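Local coordinates for extracellular solute-binding protein, family 5 (Chelativorans sp., PDB 6WM6) that binds EDTA and various other aminopolycarboxylates in the periplasm, probably handing them to an ABC transporter for uptake, at residues R74-L78 with Q549-Y554; W123-V127 with L190-L195; S218-M223 with L235-W241. One frame throughout, in Å; residues are numbered along the deposited sequence.

Contact 1 of 3, residues R74-L78 with Q549-Y554; sequences RTVTL and QLGPAY. With EDO (1,2-ethanediol), chain G; EDO (1,2-ethanediol), chain I; SO4 (sulfate ion), chain C.
Gln549 lies in the long loop between strands 540-541 and 560-561, which packs on helix 71-77 and on Leu78 just after it, a helix-to-loop packing that joins two parts of this periplasmic binding protein fold about 470 residues apart in the chain. Its backbone O receives Arg74 NH1 at 2.9 Å, a bent bond with the carbonyl oxygen tilted 24° out of the guanidinium plane. Arg74 reaches it because CG stands anti to its own N (chi1 -154°) and a bend at chi3 brings an edge of the guanidinium to Gln549 O. Water 1 accepts from both Arg74 NH1 and Gln549 NE2, and NE2 also donates to sulfate O1 almost straight, at 3.0 Å; Arg480 binds the same sulfate, which, like the ethanediol molecules nearby, probably comes from the crystallisation liquor. With an alanine here instead of Arg74, Gln549 O would probably lose its charged donor and water 1 one of its two donors, so that the backbone at Gln549 would be held less firmly.

Next along the loop, Leu550 CD1 meets Leu78 CD2, just past the helix, at 4.0 Å, the two side chains crossing at about a right angle; Met86 of strand 85-87 packs against both leucines. Ala553 then presses its methyl against the helix backbone, with CB 3.6 Å from Thr75 O and close to Thr75 CG2. Its carbonyl lies near Leu78 CB and accepts from an ethanediol hydroxyl. Thr75 OG1, which also bonds to Ala71 O, belongs to a water site that ties helix to loop: water 2 donates to Thr75 OG1 and to Leu550 O, 2.8 Å each, and accepts from Ala553 N at 2.9 Å.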
loop_
_atom_site.group_PDB
_atom_site.type_symbol
_atom_site.label_atom_id
_atom_site.label_comp_id
_atom_site.label_asym_id
_atom_site.label_seq_id
_atom_site.Cartn_x
_atom_site.Cartn_y
_atom_site.Cartn_z
ATOM N N ARG A 74 1.381 -10.214 -2.890
ATOM C CA ARG A 74 0.591 -9.601 -3.951
ATOM C C ARG A 74 1.319 -9.721 -5.282
ATOM O O ARG A 74 0.720 -10.101 -6.297
ATOM C CB ARG A 74 0.308 -8.141 -3.579
ATOM C CG ARG A 74 -0.946 -7.572 -4.199
ATOM C CD ARG A 74 -1.298 -6.187 -3.637
ATOM N NE ARG A 74 -1.520 -6.212 -2.196
ATOM C CZ ARG A 74 -0.758 -5.616 -1.289
ATOM N NH1 ARG A 74 0.303 -4.922 -1.627
ATOM N NH2 ARG A 74 -1.077 -5.740 -0.010
ATOM N N THR A 75 2.612 -9.395 -5.304
ATOM C CA THR A 75 3.402 -9.468 -6.533
ATOM C C THR A 75 3.458 -10.887 -7.085
ATOM O O THR A 75 3.271 -11.108 -8.287
ATOM C CB THR A 75 4.809 -8.924 -6.263
ATOM O OG1 THR A 75 4.703 -7.514 -6.018
ATOM C CG2 THR A 75 5.746 -9.124 -7.440
ATOM N N VAL A 76 3.718 -11.864 -6.226
ATOM C CA VAL A 76 3.916 -13.237 -6.685
ATOM C C VAL A 76 2.621 -13.880 -7.151
ATOM O O VAL A 76 2.637 -14.775 -7.996
ATOM C CB VAL A 76 4.590 -14.049 -5.566
ATOM C CG1 VAL A 76 4.597 -15.516 -5.888
ATOM C CG2 VAL A 76 6.008 -13.543 -5.341
ATOM N N THR A 77 1.477 -13.480 -6.603
ATOM C CA THR A 77 0.202 -14.105 -6.963
ATOM C C THR A 77 -0.614 -13.293 -7.958
ATOM O O THR A 77 -1.563 -13.844 -8.531
ATOM C CB THR A 77 -0.652 -14.507 -5.742
ATOM O OG1 THR A 77 -1.070 -13.372 -4.967
ATOM C CG2 THR A 77 0.109 -15.475 -4.843
ATOM N N LEU A 78 -0.267 -12.034 -8.220
ATOM C CA LEU A 78 -0.936 -11.302 -9.299
ATOM C C LEU A 78 -0.955 -12.055 -10.625
ATOM O O LEU A 78 -1.975 -11.959 -11.342
ATOM C CB LEU A 78 -0.360 -9.887 -9.464
ATOM C CG LEU A 78 -0.995 -8.827 -8.584
ATOM C CD1 LEU A 78 -0.121 -7.581 -8.600
ATOM C CD2 LEU A 78 -2.425 -8.494 -8.990
ATOM N N GLN A 549 0.017 0.039 -4.218
ATOM C CA GLN A 549 0.098 -1.258 -3.558
ATOM C C GLN A 549 0.054 -2.429 -4.515
ATOM O O GLN A 549 0.525 -3.513 -4.167
ATOM C CB GLN A 549 -1.011 -1.414 -2.536
ATOM C CG GLN A 549 -0.806 -0.541 -1.320
ATOM C CD GLN A 549 -1.725 -0.933 -0.178
ATOM O OE1 GLN A 549 -2.892 -0.578 -0.163
ATOM N NE2 GLN A 549 -1.190 -1.695 0.756
ATOM N N LEU A 550 -0.542 -2.268 -5.686
ATOM C CA LEU A 550 -0.615 -3.396 -6.620
ATOM C C LEU A 550 0.747 -3.670 -7.241
ATOM O O LEU A 550 1.173 -4.833 -7.327
ATOM C CB LEU A 550 -1.710 -3.186 -7.662
ATOM C CG LEU A 550 -3.116 -3.540 -7.193
ATOM C CD1 LEU A 550 -3.296 -5.046 -7.078
ATOM C CD2 LEU A 550 -3.501 -2.873 -5.884
ATOM N N GLY A 551 1.442 -2.642 -7.690
ATOM C CA GLY A 551 2.838 -2.765 -8.033
ATOM C C GLY A 551 3.104 -3.245 -9.454
ATOM O O GLY A 551 2.172 -3.473 -10.254
ATOM N N PRO A 552 4.393 -3.404 -9.793
ATOM C CA PRO A 552 4.792 -3.672 -11.187
ATOM C C PRO A 552 4.246 -4.942 -11.785
ATOM O O PRO A 552 4.178 -5.037 -13.018
ATOM C CB PRO A 552 6.329 -3.691 -11.131
ATOM C CG PRO A 552 6.686 -2.965 -9.881
ATOM C CD PRO A 552 5.543 -3.136 -8.899
ATOM N N ALA A 553 3.879 -5.939 -10.995
ATOM C CA ALA A 553 3.338 -7.172 -11.535
ATOM C C ALA A 553 1.875 -7.082 -11.916
ATOM O O ALA A 553 1.247 -8.113 -12.206
ATOM C CB ALA A 553 3.596 -8.348 -10.575
ATOM N N TYR A 554 1.335 -5.881 -12.031
ATOM C CA TYR A 554 -0.053 -5.719 -12.471
ATOM C C TYR A 554 -0.312 -6.186 -13.893
ATOM O O TYR A 554 -1.487 -6.434 -14.232
ATOM C CB TYR A 554 -0.506 -4.261 -12.340
ATOM C CG TYR A 554 -0.083 -3.326 -13.457
ATOM C CD1 TYR A 554 1.254 -3.011 -13.684
ATOM C CD2 TYR A 554 -1.047 -2.736 -14.286
ATOM C CE1 TYR A 554 1.620 -2.153 -14.718
ATOM C CE2 TYR A 554 -0.668 -1.868 -15.316
ATOM C CZ TYR A 554 0.659 -1.585 -15.505
ATOM O OH TYR A 554 1.047 -0.741 -16.529
HETATM C C1 EDO G . -1.349 -9.739 -13.935
HETATM O O1 EDO G . 0.033 -9.984 -13.679
HETATM C C2 EDO G . -1.778 -10.381 -15.258
HETATM O O2 EDO G . -1.223 -9.690 -16.416
HETATM C C1 EDO I . -6.304 -0.241 -3.775
HETATM O O1 EDO I . -6.891 1.047 -3.566
HETATM C C2 EDO I . -4.786 -0.127 -3.755
HETATM O O2 EDO I . -4.313 0.260 -2.456
HETATM S S SO4 C . -2.037 -2.164 4.495
HETATM O O1 SO4 C . -2.597 -2.638 3.228
HETATM O O2 SO4 C . -1.160 -3.201 5.031
HETATM O O3 SO4 C . -1.239 -0.959 4.251
HETATM O O4 SO4 C . -3.118 -1.901 5.432
HETATM O O HOH W 1 1.583 -2.908 0.066
HETATM O O HOH W 2 3.535 -6.055 -8.137
#

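Contact 2 of 3, residues W123-V127 with L190-L195; sequences WSDGV and LYPAHL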
loop_
_atom_site.group_PDB
_atom_site.type_symbol
_atom_site.label_atom_id
_atom_site.label_comp_id
_atom_site.label_asym_id
_atom_site.label_seq_id
_atom_site.Cartn_x
_atom_site.Cartn_y
_atom_site.Cartn_z
ATOM N N TRP A 123 -10.785 -21.113 -15.367
ATOM C CA TRP A 123 -9.643 -21.516 -14.550
ATOM C C TRP A 123 -8.754 -22.451 -15.358
ATOM O O TRP A 123 -9.134 -22.954 -16.420
ATOM C CB TRP A 123 -10.137 -22.177 -13.261
ATOM C CG TRP A 123 -10.923 -21.267 -12.381
ATOM C CD1 TRP A 123 -12.287 -21.243 -12.217
ATOM C CD2 TRP A 123 -10.406 -20.226 -11.541
ATOM N NE1 TRP A 123 -12.643 -20.265 -11.323
ATOM C CE2 TRP A 123 -11.511 -19.624 -10.893
ATOM C CE3 TRP A 123 -9.121 -19.757 -11.273
ATOM C CZ2 TRP A 123 -11.364 -18.558 -10.010
ATOM C CZ3 TRP A 123 -8.968 -18.707 -10.385
ATOM C CH2 TRP A 123 -10.079 -18.110 -9.779
ATOM N N SER A 124 -7.558 -22.726 -14.827
ATOM C CA SER A 124 -6.548 -23.485 -15.561
ATOM C C SER A 124 -6.928 -24.932 -15.787
ATOM O O SER A 124 -6.271 -25.599 -16.592
ATOM C CB SER A 124 -5.210 -23.391 -14.828
ATOM O OG SER A 124 -5.368 -23.735 -13.472
ATOM N N ASP A 125 -7.933 -25.431 -15.097
ATOM C CA ASP A 125 -8.451 -26.782 -15.324
ATOM C C ASP A 125 -9.639 -26.789 -16.288
ATOM O O ASP A 125 -10.264 -27.847 -16.482
ATOM C CB ASP A 125 -8.830 -27.434 -13.989
ATOM C CG ASP A 125 -9.835 -26.616 -13.178
ATOM O OD1 ASP A 125 -10.386 -25.605 -13.684
ATOM O OD2 ASP A 125 -10.087 -26.997 -12.000
ATOM N N GLY A 126 -9.938 -25.651 -16.917
ATOM C CA GLY A 126 -11.022 -25.539 -17.864
ATOM C C GLY A 126 -12.374 -25.212 -17.270
ATOM O O GLY A 126 -13.327 -24.963 -18.026
ATOM N N VAL A 127 -12.501 -25.222 -15.957
ATOM C CA VAL A 127 -13.777 -24.892 -15.323
ATOM C C VAL A 127 -14.037 -23.396 -15.492
ATOM O O VAL A 127 -13.166 -22.572 -15.156
ATOM C CB VAL A 127 -13.744 -25.291 -13.848
ATOM C CG1 VAL A 127 -15.005 -24.813 -13.138
ATOM C CG2 VAL A 127 -13.580 -26.818 -13.718
ATOM N N LEU A 190 -9.885 -12.987 -6.935
ATOM C CA LEU A 190 -10.823 -14.098 -6.978
ATOM C C LEU A 190 -10.077 -15.426 -6.899
ATOM O O LEU A 190 -9.001 -15.580 -7.479
ATOM C CB LEU A 190 -11.656 -14.053 -8.268
ATOM C CG LEU A 190 -12.611 -12.872 -8.374
ATOM C CD1 LEU A 190 -13.210 -12.796 -9.762
ATOM C CD2 LEU A 190 -13.710 -13.006 -7.331
ATOM N N TYR A 191 -10.675 -16.388 -6.193
ATOM C CA TYR A 191 -10.115 -17.705 -5.932
ATOM C C TYR A 191 -11.060 -18.777 -6.454
ATOM O O TYR A 191 -12.278 -18.569 -6.542
ATOM C CB TYR A 191 -9.828 -17.867 -4.429
ATOM C CG TYR A 191 -8.797 -16.851 -3.991
ATOM C CD1 TYR A 191 -7.437 -17.126 -4.106
ATOM C CD2 TYR A 191 -9.162 -15.588 -3.540
ATOM C CE1 TYR A 191 -6.480 -16.202 -3.762
ATOM C CE2 TYR A 191 -8.197 -14.642 -3.186
ATOM C CZ TYR A 191 -6.860 -14.965 -3.301
ATOM O OH TYR A 191 -5.878 -14.021 -2.983
ATOM N N PRO A 192 -10.536 -19.958 -6.816
ATOM C CA PRO A 192 -11.396 -20.974 -7.447
ATOM C C PRO A 192 -12.305 -21.692 -6.452
ATOM O O PRO A 192 -11.880 -22.615 -5.726
ATOM C CB PRO A 192 -10.385 -21.926 -8.098
ATOM C CG PRO A 192 -9.158 -21.792 -7.228
ATOM C CD PRO A 192 -9.110 -20.326 -6.871
ATOM N N ALA A 193 -13.581 -21.308 -6.462
ATOM C CA ALA A 193 -14.544 -21.853 -5.510
ATOM C C ALA A 193 -14.692 -23.356 -5.658
ATOM O O ALA A 193 -14.846 -24.064 -4.663
ATOM C CB ALA A 193 -15.902 -21.176 -5.696
ATOM N N HIS A 194 -14.641 -23.872 -6.891
ATOM C CA HIS A 194 -14.837 -25.302 -7.094
ATOM C C HIS A 194 -13.700 -26.118 -6.520
ATOM O O HIS A 194 -13.903 -27.305 -6.218
ATOM C CB HIS A 194 -15.040 -25.619 -8.578
ATOM C CG HIS A 194 -13.825 -25.428 -9.420
ATOM N ND1 HIS A 194 -13.381 -24.186 -9.827
ATOM C CD2 HIS A 194 -12.975 -26.329 -9.963
ATOM C CE1 HIS A 194 -12.299 -24.334 -10.563
ATOM N NE2 HIS A 194 -12.031 -25.621 -10.662
ATOM N N LEU A 195 -12.514 -25.549 -6.373
ATOM C CA LEU A 195 -11.418 -26.225 -5.700
ATOM C C LEU A 195 -11.488 -26.022 -4.194
ATOM O O LEU A 195 -11.304 -26.979 -3.431
ATOM C CB LEU A 195 -10.068 -25.779 -6.265
ATOM C CG LEU A 195 -9.926 -25.991 -7.764
ATOM C CD1 LEU A 195 -8.600 -25.479 -8.299
ATOM C CD2 LEU A 195 -10.066 -27.476 -8.107
#
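A His-carboxylate pair fastens the beta turn ahead of helix 131-141 to the start of the short helix 193-196: His194 NE2 donates to Asp125 OD2 at 2.7 Å and 169°. The acceptor lies in the plane of the imidazole and offers its syn lone pair, although carboxylate and ring planes are far from parallel. Asp125 is also held by its own loop. Its OD1 takes the backbone N of Val127 from above the carboxylate plane, closing an Asx turn, so one carboxylate grips its own loop with one oxygen and the histidine with the other.

The imidazole is sandwiched. Val127 CG1 sits over the centre of one face, 3.7 Å from the ring centroid in a CH-pi contact, while Leu195 CG covers the opposite face, offset toward the rim. With CG lodged between its backbone N and carbonyl carbon (chi1 69°), His194 sends the ring out from its helix to the turn. Another part of its rim, CE1, comes 3.5 Å from Trp123 CD1; these two rings meet obliquely, their planes 51° apart.

The indole of Trp123 lies across Pro192. Pro192 CB stands over the six-membered ring, 3.8 Å from its centroid, and the far corner of the indole, CH2, reaches the backbone before the proline, 3.5 Å from Tyr191 C. The polar edge of the indole is held separately: NE1 donates to Asp133, whose carboxylate also receives Ala193 N in the first turn of helix 193-196. With Pro192 at the N-cap position, the arrangement is that of a type I beta turn, Trp123 to Gly126, overlapped by an Asx turn and packed on the N-terminal end of helix 193-196.

Contact 3 of 3, residues S218-M223 with L235-W241; sequences SGGPYM and LVPNPKW
Asn238 holds CG anti to its backbone N (chi1 171°), which brings its amide to the carbonyl of Gly220; Trp241, with the same chi1, lays its indole beside Pro221. Asn238 ND2 donates to Gly220 O at 2.9 Å, in the plane of that carbonyl. The other end of the amide serves its own segment: OD1 accepts Lys240 N in an Asx turn, so both amide atoms are bonded and the flat group is fixed in rotation. The indole takes Pro221 CA over its five-membered ring, 3.8 Å from the centroid, and its CE3 comes 3.3 Å from Gly220 C. Trp241 NE1 bonds away to Lys245 O.

These groups lie at the open end of the beta hairpin formed by strands 222-228 and 232-237, the former an outermost strand of a four-stranded mixed sheet. Met223 and Val236 form an antiparallel hydrogen-bonded pair, Met223 N to Val236 O at 2.8 Å and Val236 N to Met223 O at 2.9 Å. One residue back, Tyr222 and Pro237 make a non-hydrogen-bonded pair, and beyond it Asn238 N donates to Pro221 O at 175°. On the face shared with Val236, Met223 SD lies 3.8 Å from Pro239 CD. Tyr222 packs CB against Leu235 CD2 and ends on Leu249 N, while Ser218 OG bonds to Tyr222 O and accepts Gly220 N in an ST turn.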
loop_
_atom_site.group_PDB
_atom_site.type_symbol
_atom_site.label_atom_id
_atom_site.label_comp_id
_atom_site.label_asym_id
_atom_site.label_seq_id
_atom_site.Cartn_x
_atom_site.Cartn_y
_atom_site.Cartn_z
ATOM N N SER A 218 -4.712 -21.603 -11.548
ATOM C CA SER A 218 -4.524 -20.233 -11.980
ATOM C C SER A 218 -5.736 -19.756 -12.755
ATOM O O SER A 218 -6.391 -20.536 -13.444
ATOM C CB SER A 218 -3.293 -20.127 -12.896
ATOM O OG SER A 218 -3.211 -18.819 -13.427
ATOM N N GLY A 219 -6.021 -18.455 -12.643
ATOM C CA GLY A 219 -6.958 -17.781 -13.521
ATOM C C GLY A 219 -6.298 -16.654 -14.289
ATOM O O GLY A 219 -6.975 -15.729 -14.771
ATOM N N GLY A 220 -4.966 -16.710 -14.379
ATOM C CA GLY A 220 -4.174 -15.661 -14.997
ATOM C C GLY A 220 -3.231 -16.203 -16.044
ATOM O O GLY A 220 -3.305 -17.374 -16.439
ATOM N N PRO A 221 -2.282 -15.376 -16.483
ATOM C CA PRO A 221 -1.402 -15.778 -17.594
ATOM C C PRO A 221 -0.374 -16.825 -17.217
ATOM O O PRO A 221 0.099 -17.535 -18.110
ATOM C CB PRO A 221 -0.741 -14.448 -18.022
ATOM C CG PRO A 221 -0.838 -13.582 -16.790
ATOM C CD PRO A 221 -2.174 -13.933 -16.186
ATOM N N TYR A 222 -0.030 -16.932 -15.934
ATOM C CA TYR A 222 0.999 -17.849 -15.458
ATOM C C TYR A 222 0.433 -18.752 -14.363
ATOM O O TYR A 222 -0.638 -18.481 -13.810
ATOM C CB TYR A 222 2.233 -17.059 -14.956
ATOM C CG TYR A 222 3.015 -16.410 -16.093
ATOM C CD1 TYR A 222 3.934 -17.127 -16.821
ATOM C CD2 TYR A 222 2.813 -15.083 -16.422
ATOM C CE1 TYR A 222 4.623 -16.564 -17.861
ATOM C CE2 TYR A 222 3.514 -14.490 -17.458
ATOM C CZ TYR A 222 4.411 -15.243 -18.176
ATOM O OH TYR A 222 5.113 -14.700 -19.243
ATOM N N MET A 223 1.153 -19.826 -14.069
ATOM C CA MET A 223 0.789 -20.731 -12.987
ATOM C C MET A 223 2.062 -21.269 -12.364
ATOM O O MET A 223 3.090 -21.336 -13.025
ATOM C CB MET A 223 -0.111 -21.857 -13.512
ATOM C CG MET A 223 0.566 -22.829 -14.470
ATOM S SD MET A 223 -0.638 -23.864 -15.341
ATOM C CE MET A 223 -1.587 -24.570 -14.009
ATOM N N LEU A 235 7.182 -19.938 -12.131
ATOM C CA LEU A 235 5.915 -19.962 -12.852
ATOM C C LEU A 235 6.136 -20.239 -14.332
ATOM O O LEU A 235 7.185 -19.900 -14.900
ATOM C CB LEU A 235 5.165 -18.638 -12.720
ATOM C CG LEU A 235 4.759 -18.223 -11.312
ATOM C CD1 LEU A 235 5.868 -17.626 -10.536
ATOM C CD2 LEU A 235 3.599 -17.223 -11.389
ATOM N N VAL A 236 5.143 -20.861 -14.956
ATOM C CA VAL A 236 5.140 -21.167 -16.384
ATOM C C VAL A 236 3.814 -20.688 -16.947
ATOM O O VAL A 236 2.866 -20.432 -16.191
ATOM C CB VAL A 236 5.324 -22.691 -16.637
ATOM C CG1 VAL A 236 6.713 -23.127 -16.166
ATOM C CG2 VAL A 236 4.214 -23.489 -15.937
ATOM N N PRO A 237 3.703 -20.579 -18.270
ATOM C CA PRO A 237 2.416 -20.161 -18.854
ATOM C C PRO A 237 1.276 -21.068 -18.421
ATOM O O PRO A 237 1.429 -22.287 -18.302
ATOM C CB PRO A 237 2.642 -20.269 -20.358
ATOM C CG PRO A 237 4.124 -20.078 -20.510
ATOM C CD PRO A 237 4.750 -20.734 -19.311
ATOM N N ASN A 238 0.134 -20.457 -18.198
ATOM C CA ASN A 238 -1.136 -21.165 -18.060
ATOM C C ASN A 238 -1.649 -21.463 -19.465
ATOM O O ASN A 238 -2.023 -20.527 -20.185
ATOM C CB ASN A 238 -2.092 -20.274 -17.274
ATOM C CG ASN A 238 -3.510 -20.800 -17.247
ATOM O OD1 ASN A 238 -3.799 -21.916 -17.735
ATOM N ND2 ASN A 238 -4.399 -20.023 -16.660
ATOM N N PRO A 239 -1.671 -22.737 -19.889
ATOM C CA PRO A 239 -2.091 -23.045 -21.255
ATOM C C PRO A 239 -3.522 -22.667 -21.567
ATOM O O PRO A 239 -3.880 -22.579 -22.752
ATOM C CB PRO A 239 -1.911 -24.568 -21.361
ATOM C CG PRO A 239 -1.164 -24.993 -20.172
ATOM C CD PRO A 239 -1.246 -23.919 -19.127
ATOM N N LYS A 240 -4.351 -22.451 -20.548
ATOM C CA LYS A 240 -5.737 -22.054 -20.735
ATOM C C LYS A 240 -5.953 -20.557 -20.476
ATOM O O LYS A 240 -7.092 -20.115 -20.329
ATOM C CB LYS A 240 -6.658 -22.899 -19.866
ATOM C CG LYS A 240 -6.647 -24.382 -20.222
ATOM C CD LYS A 240 -7.825 -25.103 -19.583
ATOM C CE LYS A 240 -7.789 -26.612 -19.806
ATOM N NZ LYS A 240 -7.879 -26.969 -21.246
ATOM N N TRP A 241 -4.885 -19.758 -20.433
ATOM C CA TRP A 241 -5.066 -18.322 -20.328
ATOM C C TRP A 241 -5.954 -17.810 -21.459
ATOM O O TRP A 241 -5.757 -18.145 -22.630
ATOM C CB TRP A 241 -3.694 -17.629 -20.365
ATOM C CG TRP A 241 -3.715 -16.126 -20.467
ATOM C CD1 TRP A 241 -3.054 -15.382 -21.402
ATOM C CD2 TRP A 241 -4.390 -15.185 -19.610
ATOM N NE1 TRP A 241 -3.270 -14.055 -21.182
ATOM C CE2 TRP A 241 -4.075 -13.889 -20.082
ATOM C CE3 TRP A 241 -5.223 -15.302 -18.477
ATOM C CZ2 TRP A 241 -4.577 -12.732 -19.486
ATOM C CZ3 TRP A 241 -5.727 -14.145 -17.903
ATOM C CH2 TRP A 241 -5.392 -12.881 -18.403
#

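Contacts 2 and 3 are neighbours, their centres 12 Å apart, and a hydrogen bond probably joins them directly: Ser124 OG of the turn lies 2.9 Å from Ser218 N at the foot of the hairpin. Lys240 adds packing there, its CD 3.4 Å from Ser124 O. Contact 1, which carries the bound sulfate and ethanediol, lies nearer the middle of the protein, about 11 Å from the chain centre against 26 to 27 Å for the other two. Its centre is 15 Å from that of contact 3, which it touches lightly, Val76 O to Leu235 CD2 at 4.3 Å, and 20 Å from that of contact 2. Along the chain, contact 1 encloses both.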